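Local coordinates for protein AP-4 complex accessory subunit Tepsin (Equus caballus, PDB 5WF2) that probably associates with the AP-4 adaptor complex and may act in vesicular trafficking of proteins at the trans-Golgi network, here represented by its VHS/ENTH-like domain, at residues 83-88 and 123-128; 65-70 and 104-109; 58-63 and 100-105; 28-33 and 47-52. All coordinates share one frame; numbering follows the deposited sequence.

Contact 1 (83-88 and 123-128); sequences GAVASL and TKILRH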
loop_
_atom_site.group_PDB
_atom_site.type_symbol
_atom_site.label_atom_id
_atom_site.label_comp_id
_atom_site.label_asym_id
_atom_site.label_seq_id
_atom_site.Cartn_x
_atom_site.Cartn_y
_atom_site.Cartn_z
ATOM N N GLY A 83 4.731 -1.466 -2.317
ATOM C CA GLY A 83 5.273 -2.601 -1.589
ATOM C C GLY A 83 4.487 -2.916 -0.341
ATOM O O GLY A 83 4.254 -4.085 -0.023
ATOM N N ALA A 84 4.105 -1.882 0.403
ATOM C CA ALA A 84 3.365 -2.079 1.637
ATOM C C ALA A 84 1.982 -2.645 1.343
ATOM O O ALA A 84 1.510 -3.508 2.079
ATOM C CB ALA A 84 3.256 -0.778 2.415
ATOM N N VAL A 85 1.333 -2.155 0.279
ATOM C CA VAL A 85 0.055 -2.709 -0.188
ATOM C C VAL A 85 0.206 -4.188 -0.519
ATOM O O VAL A 85 -0.594 -5.013 -0.088
ATOM C CB VAL A 85 -0.469 -1.920 -1.406
ATOM C CG1 VAL A 85 -1.693 -2.640 -2.038
ATOM C CG2 VAL A 85 -0.825 -0.494 -1.055
ATOM N N ALA A 86 1.247 -4.551 -1.273
ATOM C CA ALA A 86 1.483 -5.954 -1.612
ATOM C C ALA A 86 1.686 -6.797 -0.366
ATOM O O ALA A 86 1.121 -7.889 -0.251
ATOM C CB ALA A 86 2.679 -6.070 -2.554
ATOM N N SER A 87 2.507 -6.317 0.580
ATOM C CA SER A 87 2.752 -7.067 1.814
ATOM C C SER A 87 1.470 -7.309 2.568
ATOM O O SER A 87 1.196 -8.438 2.985
ATOM C CB SER A 87 3.774 -6.344 2.692
ATOM O OG SER A 87 5.069 -6.400 2.089
ATOM N N LEU A 88 0.679 -6.256 2.800
ATOM C CA LEU A 88 -0.595 -6.433 3.476
ATOM C C LEU A 88 -1.518 -7.359 2.692
ATOM O O LEU A 88 -2.235 -8.168 3.284
ATOM C CB LEU A 88 -1.246 -5.071 3.686
ATOM C CG LEU A 88 -2.510 -4.968 4.499
ATOM C CD1 LEU A 88 -2.347 -5.615 5.866
ATOM C CD2 LEU A 88 -2.766 -3.484 4.655
ATOM N N THR A 123 0.565 -2.789 -11.759
ATOM C CA THR A 123 -0.105 -3.762 -12.605
ATOM C C THR A 123 -0.013 -5.159 -11.989
ATOM O O THR A 123 -1.018 -5.881 -11.929
ATOM C CB THR A 123 0.480 -3.744 -14.018
ATOM O OG1 THR A 123 0.291 -2.447 -14.620
ATOM C CG2 THR A 123 -0.206 -4.774 -14.886
ATOM N N LYS A 124 1.183 -5.551 -11.503
ATOM C CA LYS A 124 1.350 -6.910 -10.960
ATOM C C LYS A 124 0.512 -7.100 -9.710
ATOM O O LYS A 124 -0.081 -8.162 -9.511
ATOM C CB LYS A 124 2.819 -7.201 -10.634
ATOM C CG LYS A 124 3.739 -6.932 -11.774
ATOM C CD LYS A 124 5.016 -7.785 -11.754
ATOM C CE LYS A 124 5.945 -7.447 -10.635
ATOM N NZ LYS A 124 7.332 -8.028 -10.915
ATOM N N ILE A 125 0.428 -6.066 -8.870
ATOM C CA ILE A 125 -0.392 -6.151 -7.666
ATOM C C ILE A 125 -1.859 -6.306 -8.052
ATOM O O ILE A 125 -2.597 -7.108 -7.471
ATOM C CB ILE A 125 -0.191 -4.909 -6.788
ATOM C CG1 ILE A 125 1.225 -4.853 -6.228
ATOM C CG2 ILE A 125 -1.167 -4.924 -5.660
ATOM C CD1 ILE A 125 1.635 -3.569 -5.566
ATOM N N LEU A 126 -2.320 -5.476 -8.985
ATOM C CA LEU A 126 -3.716 -5.519 -9.390
ATOM C C LEU A 126 -4.049 -6.869 -9.984
ATOM O O LEU A 126 -5.084 -7.463 -9.664
ATOM C CB LEU A 126 -3.986 -4.399 -10.394
ATOM C CG LEU A 126 -5.403 -4.258 -10.943
ATOM C CD1 LEU A 126 -6.383 -4.138 -9.820
ATOM C CD2 LEU A 126 -5.480 -3.024 -11.841
ATOM N N ARG A 127 -3.172 -7.393 -10.854
ATOM C CA ARG A 127 -3.443 -8.695 -11.472
ATOM C C ARG A 127 -3.464 -9.820 -10.446
ATOM O O ARG A 127 -4.252 -10.759 -10.567
ATOM C CB ARG A 127 -2.413 -8.998 -12.562
ATOM C CG ARG A 127 -2.456 -8.046 -13.783
ATOM C CD ARG A 127 -3.623 -8.263 -14.728
ATOM N NE ARG A 127 -4.736 -7.385 -14.392
ATOM C CZ ARG A 127 -4.860 -6.128 -14.806
ATOM N NH1 ARG A 127 -3.941 -5.580 -15.596
ATOM N NH2 ARG A 127 -5.916 -5.417 -14.416
ATOM N N HIS A 128 -2.657 -9.714 -9.409
ATOM C CA HIS A 128 -2.642 -10.704 -8.346
ATOM C C HIS A 128 -3.955 -10.681 -7.555
ATOM O O HIS A 128 -4.580 -11.728 -7.336
ATOM C CB HIS A 128 -1.451 -10.449 -7.453
ATOM C CG HIS A 128 -1.284 -11.475 -6.382
ATOM N ND1 HIS A 128 -0.713 -12.714 -6.617
ATOM C CD2 HIS A 128 -1.716 -11.494 -5.104
ATOM C CE1 HIS A 128 -0.731 -13.414 -5.498
ATOM N NE2 HIS A 128 -1.341 -12.706 -4.565
#

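Contact 2 (65-70 and 104-109); sequences LLICHL and RPRLQE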
loop_
_atom_site.group_PDB
_atom_site.type_symbol
_atom_site.label_atom_id
_atom_site.label_comp_id
_atom_site.label_asym_id
_atom_site.label_seq_id
_atom_site.Cartn_x
_atom_site.Cartn_y
_atom_site.Cartn_z
ATOM N N LEU A 65 -4.519 5.304 3.927
ATOM C CA LEU A 65 -3.408 6.249 3.994
ATOM C C LEU A 65 -2.307 5.886 3.012
ATOM O O LEU A 65 -1.684 6.774 2.399
ATOM C CB LEU A 65 -2.880 6.330 5.430
ATOM C CG LEU A 65 -3.893 7.008 6.367
ATOM C CD1 LEU A 65 -3.618 6.741 7.818
ATOM C CD2 LEU A 65 -3.887 8.429 6.121
ATOM N N LEU A 66 -2.102 4.596 2.777
ATOM C CA LEU A 66 -1.176 4.199 1.728
ATOM C C LEU A 66 -1.664 4.685 0.387
ATOM O O LEU A 66 -0.881 5.167 -0.422
ATOM C CB LEU A 66 -1.005 2.678 1.709
ATOM C CG LEU A 66 -0.147 2.092 2.832
ATOM C CD1 LEU A 66 -0.385 0.589 2.902
ATOM C CD2 LEU A 66 1.315 2.427 2.614
ATOM N N ILE A 67 -2.965 4.561 0.126
ATOM C CA ILE A 67 -3.499 5.037 -1.144
ATOM C C ILE A 67 -3.249 6.529 -1.291
ATOM O O ILE A 67 -2.894 6.999 -2.368
ATOM C CB ILE A 67 -4.993 4.686 -1.272
ATOM C CG1 ILE A 67 -5.146 3.160 -1.353
ATOM C CG2 ILE A 67 -5.586 5.366 -2.532
ATOM C CD1 ILE A 67 -6.560 2.630 -1.249
ATOM N N CYS A 68 -3.419 7.295 -0.214
ATOM C CA CYS A 68 -3.083 8.718 -0.256
ATOM C C CYS A 68 -1.650 8.939 -0.707
ATOM O O CYS A 68 -1.387 9.823 -1.528
ATOM C CB CYS A 68 -3.334 9.358 1.112
ATOM S SG CYS A 68 -5.067 9.469 1.484
ATOM N N HIS A 69 -0.709 8.143 -0.212
ATOM C CA HIS A 69 0.676 8.303 -0.623
ATOM C C HIS A 69 0.967 7.803 -2.032
ATOM O O HIS A 69 2.121 7.886 -2.460
ATOM C CB HIS A 69 1.606 7.597 0.361
ATOM C CG HIS A 69 1.760 8.326 1.654
ATOM N ND1 HIS A 69 0.763 8.390 2.606
ATOM C CD2 HIS A 69 2.798 9.040 2.148
ATOM C CE1 HIS A 69 1.180 9.110 3.630
ATOM N NE2 HIS A 69 2.413 9.519 3.377
ATOM N N LEU A 70 -0.005 7.272 -2.758
ATOM C CA LEU A 70 0.242 6.883 -4.136
ATOM C C LEU A 70 0.077 8.044 -5.090
ATOM O O LEU A 70 0.374 7.885 -6.265
ATOM C CB LEU A 70 -0.695 5.747 -4.575
ATOM C CG LEU A 70 -0.406 4.435 -3.857
ATOM C CD1 LEU A 70 -1.401 3.398 -4.278
ATOM C CD2 LEU A 70 0.941 3.919 -4.227
ATOM N N ARG A 104 -8.538 -1.146 -5.926
ATOM C CA ARG A 104 -8.692 -1.261 -7.371
ATOM C C ARG A 104 -8.627 0.068 -8.100
ATOM O O ARG A 104 -7.927 0.141 -9.127
ATOM C CB ARG A 104 -9.992 -1.984 -7.718
ATOM C CG ARG A 104 -10.285 -1.942 -9.195
ATOM C CD ARG A 104 -11.692 -2.362 -9.471
ATOM N NE ARG A 104 -11.854 -3.812 -9.480
ATOM C CZ ARG A 104 -12.405 -4.500 -8.491
ATOM N NH1 ARG A 104 -12.796 -3.854 -7.401
ATOM N NH2 ARG A 104 -12.553 -5.818 -8.600
ATOM N N PRO A 105 -9.313 1.130 -7.679
ATOM C CA PRO A 105 -9.301 2.357 -8.500
ATOM C C PRO A 105 -7.934 2.977 -8.680
ATOM O O PRO A 105 -7.576 3.360 -9.800
ATOM C CB PRO A 105 -10.253 3.290 -7.740
ATOM C CG PRO A 105 -11.173 2.389 -7.048
ATOM C CD PRO A 105 -10.338 1.212 -6.623
ATOM N N ARG A 106 -7.163 3.113 -7.607
ATOM C CA ARG A 106 -5.863 3.739 -7.733
ATOM C C ARG A 106 -4.885 2.823 -8.446
ATOM O O ARG A 106 -4.082 3.283 -9.268
ATOM C CB ARG A 106 -5.325 4.154 -6.371
ATOM C CG ARG A 106 -4.037 4.999 -6.460
ATOM C CD ARG A 106 -4.203 6.293 -7.369
ATOM N NE ARG A 106 -2.947 7.040 -7.473
ATOM C CZ ARG A 106 -2.574 7.779 -8.522
ATOM N NH1 ARG A 106 -3.350 7.888 -9.594
ATOM N NH2 ARG A 106 -1.385 8.377 -8.516
ATOM N N LEU A 107 -4.956 1.521 -8.185
ATOM C CA LEU A 107 -4.113 0.587 -8.931
ATOM C C LEU A 107 -4.442 0.602 -10.418
ATOM O O LEU A 107 -3.529 0.521 -11.256
ATOM C CB LEU A 107 -4.261 -0.821 -8.368
ATOM C CG LEU A 107 -3.646 -1.074 -6.998
ATOM C CD1 LEU A 107 -3.965 -2.485 -6.596
ATOM C CD2 LEU A 107 -2.116 -0.906 -7.083
ATOM N N GLN A 108 -5.728 0.701 -10.783
ATOM C CA GLN A 108 -6.089 0.824 -12.200
ATOM C C GLN A 108 -5.508 2.103 -12.811
ATOM O O GLN A 108 -4.981 2.075 -13.927
ATOM C CB GLN A 108 -7.621 0.810 -12.393
ATOM C CG GLN A 108 -8.260 -0.550 -12.458
ATOM C CD GLN A 108 -9.799 -0.506 -12.397
ATOM O OE1 GLN A 108 -10.397 0.507 -12.021
ATOM N NE2 GLN A 108 -10.436 -1.610 -12.802
ATOM N N GLU A 109 -5.598 3.225 -12.101
ATOM C CA GLU A 109 -5.019 4.473 -12.596
ATOM C C GLU A 109 -3.517 4.349 -12.835
ATOM O O GLU A 109 -3.001 4.779 -13.883
ATOM C CB GLU A 109 -5.300 5.605 -11.624
ATOM C CG GLU A 109 -6.738 6.102 -11.687
ATOM C CD GLU A 109 -7.127 6.989 -10.527
ATOM O OE1 GLU A 109 -6.237 7.388 -9.724
ATOM O OE2 GLU A 109 -8.344 7.271 -10.422
#

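Contact 3 (58-63 and 100-105); sequences NCEAVL and LLLTRP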
loop_
_atom_site.group_PDB
_atom_site.type_symbol
_atom_site.label_atom_id
_atom_site.label_comp_id
_atom_site.label_asym_id
_atom_site.label_seq_id
_atom_site.Cartn_x
_atom_site.Cartn_y
_atom_site.Cartn_z
ATOM N N ASN A 58 -5.704 -0.203 12.829
ATOM C CA ASN A 58 -6.833 -0.380 11.920
ATOM C C ASN A 58 -6.275 -0.542 10.509
ATOM O O ASN A 58 -5.788 0.428 9.924
ATOM C CB ASN A 58 -7.776 0.816 12.023
ATOM C CG ASN A 58 -9.083 0.593 11.276
ATOM O OD1 ASN A 58 -9.105 0.633 10.070
ATOM N ND2 ASN A 58 -10.170 0.370 12.004
ATOM N N CYS A 59 -6.320 -1.769 10.001
ATOM C CA CYS A 59 -5.788 -2.091 8.683
ATOM C C CYS A 59 -6.398 -1.266 7.557
ATOM O O CYS A 59 -5.681 -0.781 6.682
ATOM C CB CYS A 59 -5.993 -3.580 8.389
ATOM S SG CYS A 59 -4.687 -4.650 9.034
ATOM N N GLU A 60 -7.717 -1.105 7.572
ATOM C CA GLU A 60 -8.375 -0.359 6.513
ATOM C C GLU A 60 -7.885 1.082 6.479
ATOM O O GLU A 60 -7.608 1.632 5.407
ATOM C CB GLU A 60 -9.899 -0.427 6.680
ATOM C CG GLU A 60 -10.577 0.407 5.665
ATOM C CD GLU A 60 -12.077 0.221 5.606
ATOM O OE1 GLU A 60 -12.620 -0.620 6.371
ATOM O OE2 GLU A 60 -12.680 0.956 4.791
ATOM N N ALA A 61 -7.731 1.709 7.643
ATOM C CA ALA A 61 -7.243 3.076 7.662
ATOM C C ALA A 61 -5.807 3.156 7.159
ATOM O O ALA A 61 -5.453 4.087 6.440
ATOM C CB ALA A 61 -7.349 3.647 9.082
ATOM N N VAL A 62 -4.968 2.194 7.529
ATOM C CA VAL A 62 -3.605 2.117 6.972
ATOM C C VAL A 62 -3.635 2.078 5.444
ATOM O O VAL A 62 -2.872 2.781 4.758
ATOM C CB VAL A 62 -2.872 0.886 7.530
ATOM C CG1 VAL A 62 -1.551 0.690 6.771
ATOM C CG2 VAL A 62 -2.593 1.032 9.023
ATOM N N LEU A 63 -4.488 1.218 4.891
ATOM C CA LEU A 63 -4.596 1.106 3.446
ATOM C C LEU A 63 -5.096 2.415 2.830
ATOM O O LEU A 63 -4.594 2.847 1.788
ATOM C CB LEU A 63 -5.507 -0.076 3.088
ATOM C CG LEU A 63 -5.472 -0.659 1.667
ATOM C CD1 LEU A 63 -4.073 -1.095 1.329
ATOM C CD2 LEU A 63 -6.421 -1.855 1.513
ATOM N N LEU A 100 -8.865 -5.670 -2.518
ATOM C CA LEU A 100 -9.082 -5.325 -3.919
ATOM C C LEU A 100 -10.133 -4.238 -4.055
ATOM O O LEU A 100 -9.945 -3.268 -4.798
ATOM C CB LEU A 100 -9.476 -6.540 -4.710
ATOM C CG LEU A 100 -9.841 -6.360 -6.196
ATOM C CD1 LEU A 100 -8.734 -5.690 -6.980
ATOM C CD2 LEU A 100 -10.164 -7.703 -6.743
ATOM N N LEU A 101 -11.265 -4.401 -3.378
ATOM C CA LEU A 101 -12.291 -3.356 -3.398
ATOM C C LEU A 101 -11.706 -1.998 -3.072
ATOM O O LEU A 101 -12.013 -1.005 -3.738
ATOM C CB LEU A 101 -13.396 -3.733 -2.416
ATOM C CG LEU A 101 -14.596 -2.809 -2.285
ATOM C CD1 LEU A 101 -15.713 -3.641 -1.748
ATOM C CD2 LEU A 101 -14.329 -1.624 -1.359
ATOM N N LEU A 102 -10.860 -1.917 -2.033
ATOM C CA LEU A 102 -10.319 -0.629 -1.638
ATOM C C LEU A 102 -9.237 -0.115 -2.587
ATOM O O LEU A 102 -9.118 1.097 -2.764
ATOM C CB LEU A 102 -9.753 -0.702 -0.232
ATOM C CG LEU A 102 -10.813 -1.074 0.831
ATOM C CD1 LEU A 102 -10.148 -1.488 2.139
ATOM C CD2 LEU A 102 -11.769 0.100 1.026
ATOM N N THR A 103 -8.433 -0.990 -3.165
ATOM C CA THR A 103 -7.273 -0.523 -3.919
ATOM C C THR A 103 -7.502 -0.485 -5.421
ATOM O O THR A 103 -6.700 0.136 -6.140
ATOM C CB THR A 103 -6.038 -1.397 -3.633
ATOM O OG1 THR A 103 -6.283 -2.741 -4.023
ATOM C CG2 THR A 103 -5.689 -1.373 -2.152
ATOM N N ARG A 104 -8.538 -1.146 -5.926
ATOM C CA ARG A 104 -8.692 -1.261 -7.371
ATOM C C ARG A 104 -8.627 0.068 -8.100
ATOM O O ARG A 104 -7.927 0.141 -9.127
ATOM C CB ARG A 104 -9.992 -1.984 -7.718
ATOM C CG ARG A 104 -10.285 -1.942 -9.195
ATOM C CD ARG A 104 -11.692 -2.362 -9.471
ATOM N NE ARG A 104 -11.854 -3.812 -9.480
ATOM C CZ ARG A 104 -12.405 -4.500 -8.491
ATOM N NH1 ARG A 104 -12.796 -3.854 -7.401
ATOM N NH2 ARG A 104 -12.553 -5.818 -8.600
ATOM N N PRO A 105 -9.313 1.130 -7.679
ATOM C CA PRO A 105 -9.301 2.357 -8.500
ATOM C C PRO A 105 -7.934 2.977 -8.680
ATOM O O PRO A 105 -7.576 3.360 -9.800
ATOM C CB PRO A 105 -10.253 3.290 -7.740
ATOM C CG PRO A 105 -11.173 2.389 -7.048
ATOM C CD PRO A 105 -10.338 1.212 -6.623
#

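Contact 4 (28-33 and 47-52); sequences LSLVQT and AQHFVK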
loop_
_atom_site.group_PDB
_atom_site.type_symbol
_atom_site.label_atom_id
_atom_site.label_comp_id
_atom_site.label_asym_id
_atom_site.label_seq_id
_atom_site.Cartn_x
_atom_site.Cartn_y
_atom_site.Cartn_z
ATOM N N LEU A 28 -1.161 6.868 10.524
ATOM C CA LEU A 28 -0.402 7.789 9.690
ATOM C C LEU A 28 1.089 7.694 9.982
ATOM O O LEU A 28 1.906 7.635 9.062
ATOM C CB LEU A 28 -0.898 9.209 9.887
ATOM C CG LEU A 28 -0.076 10.250 9.108
ATOM C CD1 LEU A 28 -0.074 10.004 7.589
ATOM C CD2 LEU A 28 -0.594 11.633 9.382
ATOM N N SER A 29 1.461 7.671 11.257
ATOM C CA SER A 29 2.868 7.509 11.615
ATOM C C SER A 29 3.449 6.250 11.009
ATOM O O SER A 29 4.594 6.258 10.540
ATOM C CB SER A 29 3.031 7.460 13.129
ATOM O OG SER A 29 2.443 8.603 13.739
ATOM N N LEU A 30 2.684 5.146 11.031
ATOM C CA LEU A 30 3.169 3.888 10.459
ATOM C C LEU A 30 3.443 4.039 8.968
ATOM O O LEU A 30 4.482 3.594 8.461
ATOM C CB LEU A 30 2.156 2.756 10.698
ATOM C CG LEU A 30 2.627 1.411 10.132
ATOM C CD1 LEU A 30 3.899 0.899 10.830
ATOM C CD2 LEU A 30 1.497 0.363 10.193
ATOM N N VAL A 31 2.509 4.642 8.239
ATOM C CA VAL A 31 2.662 4.768 6.792
ATOM C C VAL A 31 3.797 5.712 6.466
ATOM O O VAL A 31 4.542 5.502 5.500
ATOM C CB VAL A 31 1.347 5.252 6.171
ATOM C CG1 VAL A 31 1.527 5.714 4.727
ATOM C CG2 VAL A 31 0.289 4.134 6.259
ATOM N N GLN A 32 3.942 6.780 7.259
ATOM C CA GLN A 32 5.061 7.694 7.039
ATOM C C GLN A 32 6.385 6.978 7.278
ATOM O O GLN A 32 7.342 7.176 6.537
ATOM C CB GLN A 32 4.913 8.938 7.928
ATOM C CG GLN A 32 3.814 9.896 7.509
ATOM C CD GLN A 32 3.573 11.047 8.507
ATOM O OE1 GLN A 32 3.838 10.926 9.712
ATOM N NE2 GLN A 32 3.039 12.156 7.994
ATOM N N THR A 33 6.442 6.087 8.269
ATOM C CA THR A 33 7.660 5.318 8.498
ATOM C C THR A 33 7.962 4.407 7.319
ATOM O O THR A 33 9.082 4.396 6.786
ATOM C CB THR A 33 7.534 4.489 9.787
ATOM O OG1 THR A 33 7.728 5.331 10.924
ATOM C CG2 THR A 33 8.561 3.359 9.856
ATOM N N ALA A 47 9.193 -4.989 6.080
ATOM C CA ALA A 47 7.886 -5.522 5.736
ATOM C C ALA A 47 7.291 -6.295 6.905
ATOM O O ALA A 47 6.106 -6.147 7.220
ATOM C CB ALA A 47 8.004 -6.408 4.501
ATOM N N GLN A 48 8.090 -7.132 7.567
ATOM C CA GLN A 48 7.562 -7.893 8.698
ATOM C C GLN A 48 7.113 -6.976 9.830
ATOM O O GLN A 48 6.074 -7.214 10.464
ATOM C CB GLN A 48 8.607 -8.886 9.194
ATOM C CG GLN A 48 8.850 -10.005 8.200
ATOM C CD GLN A 48 9.647 -11.154 8.785
ATOM O OE1 GLN A 48 10.035 -11.139 9.961
ATOM N NE2 GLN A 48 9.888 -12.168 7.962
ATOM N N HIS A 49 7.896 -5.934 10.108
ATOM C CA HIS A 49 7.506 -4.937 11.100
ATOM C C HIS A 49 6.215 -4.241 10.705
ATOM O O HIS A 49 5.294 -4.119 11.517
ATOM C CB HIS A 49 8.629 -3.913 11.272
ATOM C CG HIS A 49 8.205 -2.660 11.980
ATOM N ND1 HIS A 49 7.954 -1.478 11.311
ATOM C CD2 HIS A 49 7.975 -2.407 13.290
ATOM C CE1 HIS A 49 7.601 -0.547 12.182
ATOM N NE2 HIS A 49 7.599 -1.087 13.388
ATOM N N PHE A 50 6.127 -3.799 9.451
ATOM C CA PHE A 50 4.923 -3.129 8.979
ATOM C C PHE A 50 3.696 -4.009 9.193
ATOM O O PHE A 50 2.690 -3.561 9.762
ATOM C CB PHE A 50 5.063 -2.752 7.500
ATOM C CG PHE A 50 3.805 -2.151 6.918
ATOM C CD1 PHE A 50 3.411 -0.880 7.266
ATOM C CD2 PHE A 50 3.034 -2.864 6.021
ATOM C CE1 PHE A 50 2.249 -0.328 6.740
ATOM C CE2 PHE A 50 1.864 -2.315 5.486
ATOM C CZ PHE A 50 1.477 -1.057 5.843
ATOM N N VAL A 51 3.782 -5.279 8.786
ATOM C CA VAL A 51 2.656 -6.203 8.925
ATOM C C VAL A 51 2.299 -6.448 10.394
ATOM O O VAL A 51 1.116 -6.531 10.759
ATOM C CB VAL A 51 2.994 -7.500 8.191
ATOM C CG1 VAL A 51 2.005 -8.578 8.535
ATOM C CG2 VAL A 51 2.981 -7.211 6.730
ATOM N N LYS A 52 3.298 -6.614 11.246
ATOM C CA LYS A 52 3.041 -6.797 12.675
ATOM C C LYS A 52 2.271 -5.616 13.244
ATOM O O LYS A 52 1.248 -5.794 13.923
ATOM C CB LYS A 52 4.368 -6.985 13.411
ATOM C CG LYS A 52 4.229 -6.972 14.922
ATOM C CD LYS A 52 5.371 -7.718 15.570
ATOM C CE LYS A 52 5.513 -7.341 17.039
ATOM N NZ LYS A 52 6.570 -6.294 17.262
#

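Contact 1 (83-88 and 123-128)
Val85 and Ala86 meet Ile125 in a small, buried, wholly apolar contact between helix 75-89 and the C-terminal helix 117-132. The backbones come close, with Ala86 CA only 6.3 Å from Ile125 CA, and the slimness of the alanine fits that spacing: its methyl is the whole of its side chain. Ile125 serves both partners by dividing its branches. Its CG1 arm, set beside its own backbone N (chi1 -66°), carries Ile125 CD1 to within 4.1 Å of Ala86 CB, and Ile125 CG1 itself is equally near that methyl. The other branch turns instead to Val85: Ile125 CG2 lies 4.3 Å from Val85 CG1, a looser touch. Such helix-on-helix packing of aliphatic side chains is how the all-helical VHS/ENTH-like domain of tepsin is assembled, and here it ties its last helix to the one two places earlier in the chain. Ile125 also rests on Leu107 of helix 96-111, which runs between the two in sequence, while Val85 reaches Leu63 and Leu66 of helix 59-68. Ala84, on the same helix but turned from Ile125, packs against Leu66 and against Phe50 of helix 44-56.

Contact 2 (65-70 and 104-109)
The guanidinium of Arg106 is held at its edge by two acceptors, the carbonyl oxygen of Leu70 and the carboxylate of Glu109. Arg106 NH2 gives a nearly straight bond to Leu70 O (2.9 Å, N-H...O angle 174°); the oxygen lies close to the guanidinium plane, although NH2 stands above the plane of the carbonyl. Arg106 NH1 forms a salt bridge with Glu109 OE1 at 2.9 Å, tilted somewhat from the flat group and using the oxygen's anti lone pair. The His69 ring likewise works through its edge: His69 ND1 donates in the ring plane to Leu65 O (2.9 Å), which also takes the backbone N-H of His69 from the opposite face.

Beneath these polar ends the arginine's aliphatic stem does the packing. With CG anti to the backbone N (chi1 -172°) and a bend at chi2, Arg106 CG comes 3.8 Å from Leu70 CD1. Nearer the backbone, Arg106 CB lies 4.0 Å from Ile67 CG2. The contact thus joins the end of helix 59-68 and the turn after it to helix 96-111 of this helical domain. A methionine in place of Arg106 would probably leave Leu70 O without this donor and the Glu109 carboxylate without its cationic mate. Because Leu70 O also accepts from Gln78, the carbonyl that follows the helix end is gripped twice, and the neighbouring carboxylate is likely to steady the arginine's charge.

Contact 3 (58-63 and 100-105)
Glu60 and Leu63, a helical turn apart, are the residues of 58-63 that meet Leu102 and Thr103, in a pairing of two nearly parallel helices of the VHS/ENTH-like domain. The short axes of 59-63 and 100-105 run in the same direction within 6° and lie 11.1 Å apart, a wide spacing bridged by side chains from both helices. At the start, Asn58 is the N-cap of helix 59-68: Asn58 OD1 accepts from Ala61 N at 3.0 Å, in the carbonyl plane and on a lone pair, while its own backbone N is bonded to Glu27. Glu60 comes next. Its chain is extended beyond CG and crosses Leu102 at about a right angle. The aliphatic Glu60 CG lies 4.0 Å from Leu102 CD1, and Glu60 OE2 is 4.0 Å from Leu102 CD2. Ala61 turns to Cys24 in a loop, and Val62 packs on Phe50 and Val31 of other helices. Leu63 then carries the buried half of the contact, described here for one of its two modelled conformers. A chi1 of -163° swings its CG away from the backbone N and directs the branch toward helix 96-111. Leu63 CD2 reaches Leu102 CD1 at 3.8 Å and also touches Leu102 CB. Thr103 is met differently, since it offers only its methyl; its hydroxyl is engaged by Ile99 O within its own helix. That methyl sits against the fork of the leucine: Thr103 CG2 is 3.8 Å from Leu63 CD1 and 3.8 Å from Leu63 CD2, with Leu63 CG hardly farther.

Contact 4 (28-33 and 47-52)
Leu30 packs on Phe50 and His49 where helix 25-35 meets helix 44-56, and its side chain can be followed outward atom by atom. CB points toward the facing helix, and the contact begins at CG. Because chi1 is close to 180° (-179°), this carbon stands opposite the backbone N and beside the carbonyl carbon, and Leu30 CG arrives 3.8 Å from both Phe50 CD1 and Phe50 CE1. From there the methyls part. Leu30 CD2 makes the tightest approach, 3.6 Å to Phe50 CE1, coming at the ring obliquely. The other methyl is shared: Leu30 CD1 lies 4.0 Å from Phe50 CD1 and also reaches His49 CE1 at 4.2 Å.

The leucine and phenylalanine side chains cross at about a right angle, and the leucine meets the CD1-CE1 side of the six-membered ring. The ring has other neighbours too, Val62 of helix 59-68 and Ala84 of helix 75-89, and Leu30 itself continues onto Glu53, Cys54 and Leu57. An alanine at Leu30 would probably open a gap beside Phe50, leaving its CD1-CE1 side poorly packed and the ring freer to shift. Between these first two helices of the helical domain the adhesion is therefore one of shape and apolar burial, with nothing polar between the two segments fixing its direction, and His49 adds only a light carbon contact through CE1 at the exposed border.

In the fold
All four contacts lie within the VHS/ENTH-like domain, and together they draw on each of its six helices. Contact 4 comes first along the chain, joining neighbouring helices 25-35 and 44-56, and is complete before the others begin. Contacts 2 and 3 lie about 9 Å apart, centre to centre, and both pair helix 59-68 with helix 96-111. Contact 1 interleaves with them in sequence, linking 75-89 to 117-132, its centre about 11 Å from each. Contact 4 is more distant, about 15 to 17 Å away, yet Phe50 reaches Val62, Leu66 and Ala84. Early and late helices are thus knit into one continuous core, an arrangement consistent with a compact, single-domain module.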